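Local structure of NADH oxidoreductase (Mesorhizobium loti, 3PI7) at residues V52-L58 with V88-G94; S247-N251 with V271-P275. The protein probably acts as an NADPH-binding oxidoreductase of the quinone reductase type, pairing a GroES-like domain with a Rossmann-type nucleotide-binding domain. All coordinates share one frame; numbering follows the deposited sequence.

Each of the two contacts belongs to a different half of this two-domain chain. Contact 1 pairs two antiparallel strands of the GroES-like domain, whereas contact 2 joins a helix to the strand and turn 271-275 at the dimer-forming side of the Rossmann-type domain. They lie on opposite sides of the chain's centre, with centres about 45 Å apart and nearest atoms about 32 Å apart, so neither touches the other. In this family NADPH is expected in the cleft between the domains; no cofactor is present in this structure. The potassium ion held by Asp19 and Tyr21 uses residues of neither contact. Contact 1 is internal to the subunit, while contact 2 also reaches the second subunit.

Contact 1. Residues V52-L58 with V88-G94; sequences VLIKVNL and VGTIVAG
Ile91 turns CG1 to the side of its backbone N (chi1 -65°) and CG2 beside its carbonyl carbon, spreading both branches over one sheet face against Val52 and Ile54. CG2 of Ile91 lies 3.7 Å from Val52 CB, and Ile91 CG1 meets Ile54 CG1 at 3.8 Å. Helix 98-103 packs on this face, with Ala100 on Val52 and Leu103 on Ile91, while Phe110 of the neighbouring strand 107-111 touches Ile54. On the other face Leu53, whose CG stands opposite the backbone N (chi1 -177°), lays CB against Ala93 CB and CD2 against Val92 CG2.

The antiparallel pairing is interrupted by two classic beta bulges, each revealed by a one-residue shift of register. At the first, Val92 and Ala93 both face Leu53: Leu53 N donates to Ala93 O (2.8 Å), and Val92 N approaches Leu53 O (2.9 Å) nearly end-on to the carbonyl. At the second, Asn57 and Leu58 face Val88, whose O is gripped twice, by Asn57 N at 2.7 Å in the carbonyl plane and by Leu58 N at 3.3 Å from a tilted direction. Val88 N returns a bond to Leu58 O. The chain turns a corner at Asn57, so this bulge carries the pairing from strand 51-56 to strand 58-60 of the GroES-like fold. Between the bulges Lys55 and Thr90 exchange two backbone bonds. Ile54 CG2 comes to 3.6 Å from Gly89 CA, where a side chain would collide with it and with Lys55 O.

Seven backbone hydrogen bonds thus supply the polar chemistry, and the side chains meet through aliphatic carbon; even Lys55 offers CB to Val92 CG1 while its amine leads away. This is consistent with backbone bonds fixing the register, while apolar contact is buried chiefly on the face of Val52, Ile54 and Ile91.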
ATOM      1  N   VAL A  52      11.707 -19.634 -29.740  1.00 11.40           N
ATOM      2  CA  VAL A  52      11.046 -20.322 -30.814  1.00 11.12           C
ATOM      3  C   VAL A  52      10.375 -19.301 -31.708  1.00 13.63           C
ATOM      4  O   VAL A  52       9.994 -18.216 -31.250  1.00 12.04           O
ATOM      5  CB  VAL A  52      10.036 -21.384 -30.299  1.00 13.18           C
ATOM      6  CG1 VAL A  52      10.764 -22.537 -29.623  1.00 13.66           C
ATOM      7  CG2 VAL A  52       9.002 -20.743 -29.358  1.00 12.58           C
ATOM      8  N   LEU A  53      10.273 -19.644 -32.976  1.00  9.68           N
ATOM      9  CA  LEU A  53       9.578 -18.831 -33.970  1.00 10.18           C
ATOM     10  C   LEU A  53       8.244 -19.492 -34.202  1.00 13.07           C
ATOM     11  O   LEU A  53       8.177 -20.676 -34.595  1.00 12.65           O
ATOM     12  CB  LEU A  53      10.392 -18.775 -35.273  1.00  9.68           C
ATOM     13  CG  LEU A  53       9.784 -17.905 -36.339  1.00 12.30           C
ATOM     14  CD1 LEU A  53       9.820 -16.411 -35.937  1.00 11.96           C
ATOM     15  CD2 LEU A  53      10.433 -18.130 -37.662  1.00 16.19           C
ATOM     16  N   ILE A  54       7.185 -18.750 -33.951  1.00 10.66           N
ATOM     17  CA  ILE A  54       5.832 -19.289 -34.059  1.00  8.96           C
ATOM     18  C   ILE A  54       5.092 -18.709 -35.253  1.00 12.46           C
ATOM     19  O   ILE A  54       5.000 -17.479 -35.380  1.00 11.27           O
ATOM     20  CB  ILE A  54       5.058 -18.990 -32.753  1.00 10.56           C
ATOM     21  CG1 ILE A  54       5.775 -19.575 -31.494  1.00 11.14           C
ATOM     22  CG2 ILE A  54       3.646 -19.539 -32.826  1.00 11.28           C
ATOM     23  CD1 ILE A  54       5.876 -18.637 -30.445  1.00 19.13           C
ATOM     24  N   LYS A  55       4.452 -19.588 -36.046  1.00  9.98           N
ATOM     25  CA  LYS A  55       3.555 -19.199 -37.111  1.00  9.78           C
ATOM     26  C   LYS A  55       2.237 -18.955 -36.428  1.00 13.79           C
ATOM     27  O   LYS A  55       1.610 -19.907 -35.973  1.00 12.73           O
ATOM     28  CB  LYS A  55       3.453 -20.306 -38.190  1.00 11.61           C
ATOM     29  CG  LYS A  55       2.558 -19.878 -39.333  1.00 18.46           C
ATOM     30  CD  LYS A  55       2.354 -20.956 -40.424  1.00 17.36           C
ATOM     31  CE  LYS A  55       1.682 -20.263 -41.605  1.00 25.41           C
ATOM     32  NZ  LYS A  55       1.887 -21.003 -42.888  1.00 32.49           N
ATOM     33  N   VAL A  56       1.848 -17.678 -36.292  1.00 10.68           N
ATOM     34  CA  VAL A  56       0.674 -17.291 -35.532  1.00  9.56           C
ATOM     35  C   VAL A  56      -0.614 -17.641 -36.233  1.00 14.83           C
ATOM     36  O   VAL A  56      -0.838 -17.241 -37.388  1.00 15.58           O
ATOM     37  CB  VAL A  56       0.707 -15.767 -35.197  1.00 11.23           C
ATOM     38  CG1 VAL A  56      -0.452 -15.407 -34.294  1.00 10.90           C
ATOM     39  CG2 VAL A  56       2.031 -15.369 -34.551  1.00 10.38           C
ATOM     40  N   ASN A  57      -1.485 -18.357 -35.491  1.00 11.51           N
ATOM     41  CA  ASN A  57      -2.802 -18.717 -35.977  0.70 13.00           C
ATOM     42  C   ASN A  57      -3.800 -17.637 -35.553  1.00 16.24           C
ATOM     43  O   ASN A  57      -4.549 -17.140 -36.387  1.00 15.26           O
ATOM     44  CB  ASN A  57      -3.213 -20.105 -35.461  0.70 14.88           C
ATOM     45  CG  ASN A  57      -4.593 -20.513 -35.914  0.70 30.29           C
ATOM     46  OD1 ASN A  57      -5.053 -20.151 -36.999  0.70 32.98           O
ATOM     47  ND2 ASN A  57      -5.257 -21.323 -35.125  0.70 24.16           N
ATOM     48  N   LEU A  58      -3.789 -17.263 -34.264  1.00 12.03           N
ATOM     49  CA  LEU A  58      -4.685 -16.258 -33.693  0.50 12.39           C
ATOM     50  C   LEU A  58      -3.943 -15.501 -32.623  1.00 16.42           C
ATOM     51  O   LEU A  58      -3.182 -16.113 -31.877  1.00 15.99           O
ATOM     52  CB  LEU A  58      -5.949 -16.917 -33.078  0.50 12.41           C
ATOM     53  CG  LEU A  58      -6.984 -17.590 -33.992  0.50 15.49           C
ATOM     54  CD1 LEU A  58      -7.933 -18.465 -33.188  0.50 14.71           C
ATOM     55  CD2 LEU A  58      -7.803 -16.565 -34.775  0.50 16.55           C
ATOM     56  N   VAL A  88      -1.742 -18.002 -30.259  1.00 10.22           N
ATOM     57  CA  VAL A  88      -1.619 -19.429 -30.458  1.00 10.53           C
ATOM     58  C   VAL A  88      -1.024 -19.620 -31.843  1.00 13.08           C
ATOM     59  O   VAL A  88      -1.343 -18.892 -32.802  1.00 11.90           O
ATOM     60  CB  VAL A  88      -2.966 -20.179 -30.270  1.00 14.74           C
ATOM     61  CG1 VAL A  88      -3.984 -19.743 -31.321  1.00 14.47           C
ATOM     62  CG2 VAL A  88      -2.783 -21.704 -30.291  1.00 15.31           C
ATOM     63  N   GLY A  89      -0.207 -20.642 -31.964  1.00 13.26           N
ATOM     64  CA  GLY A  89       0.344 -20.932 -33.273  1.00 12.50           C
ATOM     65  C   GLY A  89       1.196 -22.162 -33.247  1.00 13.92           C
ATOM     66  O   GLY A  89       1.291 -22.834 -32.222  1.00 13.39           O
ATOM     67  N   THR A  90       1.861 -22.432 -34.363  1.00 11.68           N
ATOM     68  CA  THR A  90       2.697 -23.616 -34.470  1.00 10.55           C
ATOM     69  C   THR A  90       4.137 -23.196 -34.546  1.00 12.65           C
ATOM     70  O   THR A  90       4.464 -22.297 -35.304  1.00 11.97           O
ATOM     71  CB  THR A  90       2.286 -24.442 -35.686  1.00 17.35           C
ATOM     72  OG1 THR A  90       0.960 -24.939 -35.445  1.00 22.53           O
ATOM     73  CG2 THR A  90       3.211 -25.632 -35.923  1.00 11.25           C
ATOM     74  N   ILE A  91       4.991 -23.866 -33.783  1.00  9.54           N
ATOM     75  CA  ILE A  91       6.435 -23.550 -33.813  1.00 10.04           C
ATOM     76  C   ILE A  91       7.070 -24.117 -35.075  1.00 14.26           C
ATOM     77  O   ILE A  91       7.029 -25.323 -35.305  1.00 13.73           O
ATOM     78  CB  ILE A  91       7.148 -24.046 -32.537  1.00 11.37           C
ATOM     79  CG1 ILE A  91       6.589 -23.258 -31.309  1.00 11.06           C
ATOM     80  CG2 ILE A  91       8.674 -23.813 -32.710  1.00 11.79           C
ATOM     81  CD1 ILE A  91       6.860 -23.852 -30.013  1.00 10.73           C
ATOM     82  N   VAL A  92       7.697 -23.233 -35.880  1.00 11.81           N
ATOM     83  CA  VAL A  92       8.265 -23.613 -37.167  1.00 11.54           C
ATOM     84  C   VAL A  92       9.777 -23.595 -37.109  1.00 16.81           C
ATOM     85  O   VAL A  92      10.402 -24.149 -38.011  1.00 16.87           O
ATOM     86  CB  VAL A  92       7.704 -22.740 -38.344  1.00 12.66           C
ATOM     87  CG1 VAL A  92       6.203 -23.032 -38.550  1.00 11.71           C
ATOM     88  CG2 VAL A  92       7.950 -21.240 -38.101  1.00 11.55           C
ATOM     89  N   ALA A  93      10.366 -22.976 -36.075  1.00 13.17           N
ATOM     90  CA  ALA A  93      11.824 -22.957 -35.891  1.00 13.71           C
ATOM     91  C   ALA A  93      12.154 -22.694 -34.431  1.00 17.41           C
ATOM     92  O   ALA A  93      11.347 -22.115 -33.713  1.00 16.16           O
ATOM     93  CB  ALA A  93      12.487 -21.895 -36.777  1.00 14.41           C
ATOM     94  N   GLY A  94      13.315 -23.148 -33.995  1.00 16.90           N
ATOM     95  CA  GLY A  94      13.750 -22.921 -32.623  1.00 17.00           C
ATOM     96  C   GLY A  94      15.220 -22.606 -32.608  1.00 20.81           C
ATOM     97  O   GLY A  94      15.920 -22.979 -33.538  1.00 17.98           O
TER

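Contact 2. Residues S247-N251 with V271-P275; sequences SAIFN and VIREP
Helix 243-252 of the Rossmann-type domain meets the short strand 270-272 and the turn after it, with Ser247, Phe250 and Asn251 directed at the 271-274 segment. In the conformer described, Ser247 OG donates to Val271 O at 2.7 Å, approaching from above the carbonyl plane. Water 1 donates to Ser247 O and accepts from Arg273 N, its oxygen 3.0 Å from that N. Phe250 brings its ring edge, through CE2, to Ile272 CG2 at 4.3 Å.

Val271 and Ile272 also form an antiparallel ladder with a strand of the second subunit, which continues the sheet across the dimer interface; Glu274 OE1 makes a salt bridge there to Arg264 of that subunit.

In the Arg273 conformer described, Asn251 and Arg273 cross at about a right angle, their amide and guanidinium planes 41° apart, with Asn251 CG 3.6 Å from Arg273 CD. Asn251 OD1 accepts a hydrogen bond from Arg226 NH2, and ND2 reaches Glu274 N through water 2, 2.9 Å from ND2. A leucine here would probably leave Arg226 without this acceptor and break the water 2 bridge to Glu274 N. Arg273 NH2, salt-bridged to Glu222, lies 3.5 Å from Ala248 CB, which sits oblique to the guanidinium plane.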
ATOM      1  N   SER A 247     -10.402   4.617  -5.153  1.00 12.47           N
ATOM      2  CA  SER A 247     -10.179   5.385  -3.925  0.50 12.23           C
ATOM      3  C   SER A 247     -11.388   5.240  -3.000  1.00 16.80           C
ATOM      4  O   SER A 247     -11.220   4.995  -1.800  1.00 14.95           O
ATOM      5  CB  SER A 247      -9.941   6.854  -4.256  0.50 14.21           C
ATOM      6  OG  SER A 247      -9.844   7.607  -3.058  0.70 18.11           O
ATOM      7  N   ALA A 248     -12.604   5.362  -3.566  1.00 14.41           N
ATOM      8  CA  ALA A 248     -13.875   5.240  -2.842  1.00 14.03           C
ATOM      9  C   ALA A 248     -14.068   3.842  -2.316  1.00 15.02           C
ATOM     10  O   ALA A 248     -14.467   3.662  -1.162  1.00 12.79           O
ATOM     11  CB  ALA A 248     -15.033   5.612  -3.760  1.00 15.46           C
ATOM     12  N   ILE A 249     -13.780   2.826  -3.157  1.00 12.37           N
ATOM     13  CA  ILE A 249     -13.944   1.436  -2.737  1.00 11.57           C
ATOM     14  C   ILE A 249     -13.022   1.151  -1.550  1.00 13.75           C
ATOM     15  O   ILE A 249     -13.478   0.688  -0.533  1.00 12.62           O
ATOM     16  CB  ILE A 249     -13.661   0.495  -3.928  1.00 13.41           C
ATOM     17  CG1 ILE A 249     -14.808   0.605  -4.964  1.00 13.21           C
ATOM     18  CG2 ILE A 249     -13.471  -0.963  -3.442  1.00 14.79           C
ATOM     19  CD1 ILE A 249     -14.466  -0.077  -6.277  1.00 15.83           C
ATOM     20  N   PHE A 250     -11.718   1.427  -1.700  1.00 11.49           N
ATOM     21  CA  PHE A 250     -10.757   1.207  -0.643  1.00 10.58           C
ATOM     22  C   PHE A 250     -11.183   1.881   0.656  1.00 13.85           C
ATOM     23  O   PHE A 250     -11.141   1.266   1.719  1.00 12.67           O
ATOM     24  CB  PHE A 250      -9.401   1.735  -1.089  1.00 11.28           C
ATOM     25  CG  PHE A 250      -8.310   1.513  -0.071  1.00 11.23           C
ATOM     26  CD1 PHE A 250      -7.921   0.221   0.284  1.00 15.69           C
ATOM     27  CD2 PHE A 250      -7.611   2.593   0.472  1.00 13.43           C
ATOM     28  CE1 PHE A 250      -6.870   0.011   1.175  1.00 15.86           C
ATOM     29  CE2 PHE A 250      -6.548   2.385   1.350  1.00 15.33           C
ATOM     30  CZ  PHE A 250      -6.184   1.093   1.694  1.00 14.81           C
ATOM     31  N   ASN A 251     -11.620   3.136   0.566  1.00 12.05           N
ATOM     32  CA  ASN A 251     -12.061   3.896   1.724  1.00 10.95           C
ATOM     33  C   ASN A 251     -13.219   3.208   2.473  1.00 16.37           C
ATOM     34  O   ASN A 251     -13.268   3.234   3.707  1.00 15.95           O
ATOM     35  CB  ASN A 251     -12.507   5.276   1.253  1.00 10.85           C
ATOM     36  CG  ASN A 251     -12.840   6.232   2.370  1.00 21.72           C
ATOM     37  OD1 ASN A 251     -13.994   6.633   2.552  1.00 29.46           O
ATOM     38  ND2 ASN A 251     -11.854   6.573   3.154  1.00 14.58           N
ATOM     39  N   VAL A 271      -6.234   8.683  -5.111  1.00 14.88           N
ATOM     40  CA  VAL A 271      -6.066   9.283  -3.788  1.00 14.38           C
ATOM     41  C   VAL A 271      -6.264   8.236  -2.709  1.00 16.18           C
ATOM     42  O   VAL A 271      -7.174   7.424  -2.808  1.00 15.91           O
ATOM     43  CB  VAL A 271      -7.053  10.477  -3.598  1.00 17.93           C
ATOM     44  CG1 VAL A 271      -7.054  11.001  -2.162  1.00 17.86           C
ATOM     45  CG2 VAL A 271      -6.757  11.614  -4.574  1.00 17.80           C
ATOM     46  N   ILE A 272      -5.423   8.254  -1.679  1.00 12.48           N
ATOM     47  CA  ILE A 272      -5.661   7.486  -0.442  1.00 12.09           C
ATOM     48  C   ILE A 272      -6.469   8.486   0.385  1.00 16.11           C
ATOM     49  O   ILE A 272      -5.897   9.411   0.991  1.00 14.95           O
ATOM     50  CB  ILE A 272      -4.366   7.030   0.242  1.00 15.27           C
ATOM     51  CG1 ILE A 272      -3.472   6.213  -0.714  1.00 14.94           C
ATOM     52  CG2 ILE A 272      -4.720   6.241   1.510  1.00 16.61           C
ATOM     53  CD1 ILE A 272      -1.970   6.055  -0.237  1.00 18.47           C
ATOM     54  N   ARG A 273      -7.802   8.354   0.335  1.00 14.29           N
ATOM     55  CA  ARG A 273      -8.709   9.305   0.967  0.50 14.37           C
ATOM     56  C   ARG A 273      -8.416   9.509   2.452  1.00 17.68           C
ATOM     57  O   ARG A 273      -8.377  10.652   2.908  1.00 16.42           O
ATOM     58  CB  ARG A 273     -10.171   8.872   0.799  0.50 13.79           C
ATOM     59  CG  ARG A 273     -11.137  10.017   1.090  0.50  9.80           C
ATOM     60  CD  ARG A 273     -12.582   9.582   0.960  0.50 16.31           C
ATOM     61  NE  ARG A 273     -12.950   9.296  -0.433  0.50 16.50           N
ATOM     62  CZ  ARG A 273     -14.158   8.892  -0.814  0.50 27.48           C
ATOM     63  NH1 ARG A 273     -15.117   8.715   0.083  0.50 18.60           N
ATOM     64  NH2 ARG A 273     -14.411   8.652  -2.095  0.50 13.91           N
ATOM     65  N   GLU A 274      -8.214   8.419   3.192  1.00 15.54           N
ATOM     66  CA  GLU A 274      -7.959   8.516   4.627  1.00 15.88           C
ATOM     67  C   GLU A 274      -6.737   7.702   4.967  1.00 16.73           C
ATOM     68  O   GLU A 274      -6.873   6.517   5.288  1.00 15.09           O
ATOM     69  CB  GLU A 274      -9.181   8.001   5.409  1.00 17.51           C
ATOM     70  CG  GLU A 274     -10.428   8.869   5.329  1.00 30.48           C
ATOM     71  CD  GLU A 274     -10.317  10.289   5.863  1.00 62.08           C
ATOM     72  OE1 GLU A 274      -9.597  10.506   6.866  1.00 61.18           O
ATOM     73  OE2 GLU A 274     -10.971  11.186   5.280  1.00 58.33           O
ATOM     74  N   PRO A 275      -5.515   8.269   4.859  1.00 13.96           N
ATOM     75  CA  PRO A 275      -4.320   7.471   5.167  1.00 13.31           C
ATOM     76  C   PRO A 275      -4.326   6.883   6.580  1.00 17.52           C
ATOM     77  O   PRO A 275      -3.713   5.838   6.787  1.00 15.51           O
ATOM     78  CB  PRO A 275      -3.155   8.470   4.989  1.00 15.54           C
ATOM     79  CG  PRO A 275      -3.682   9.454   4.023  1.00 19.74           C
ATOM     80  CD  PRO A 275      -5.137   9.628   4.432  1.00 15.67           C
TER
HETATM   81  O   HOH W   1      -9.002   5.730  -0.380  1.00 16.16           O
HETATM   82  O   HOH W   2      -9.183   5.621   2.504  1.00 17.68           O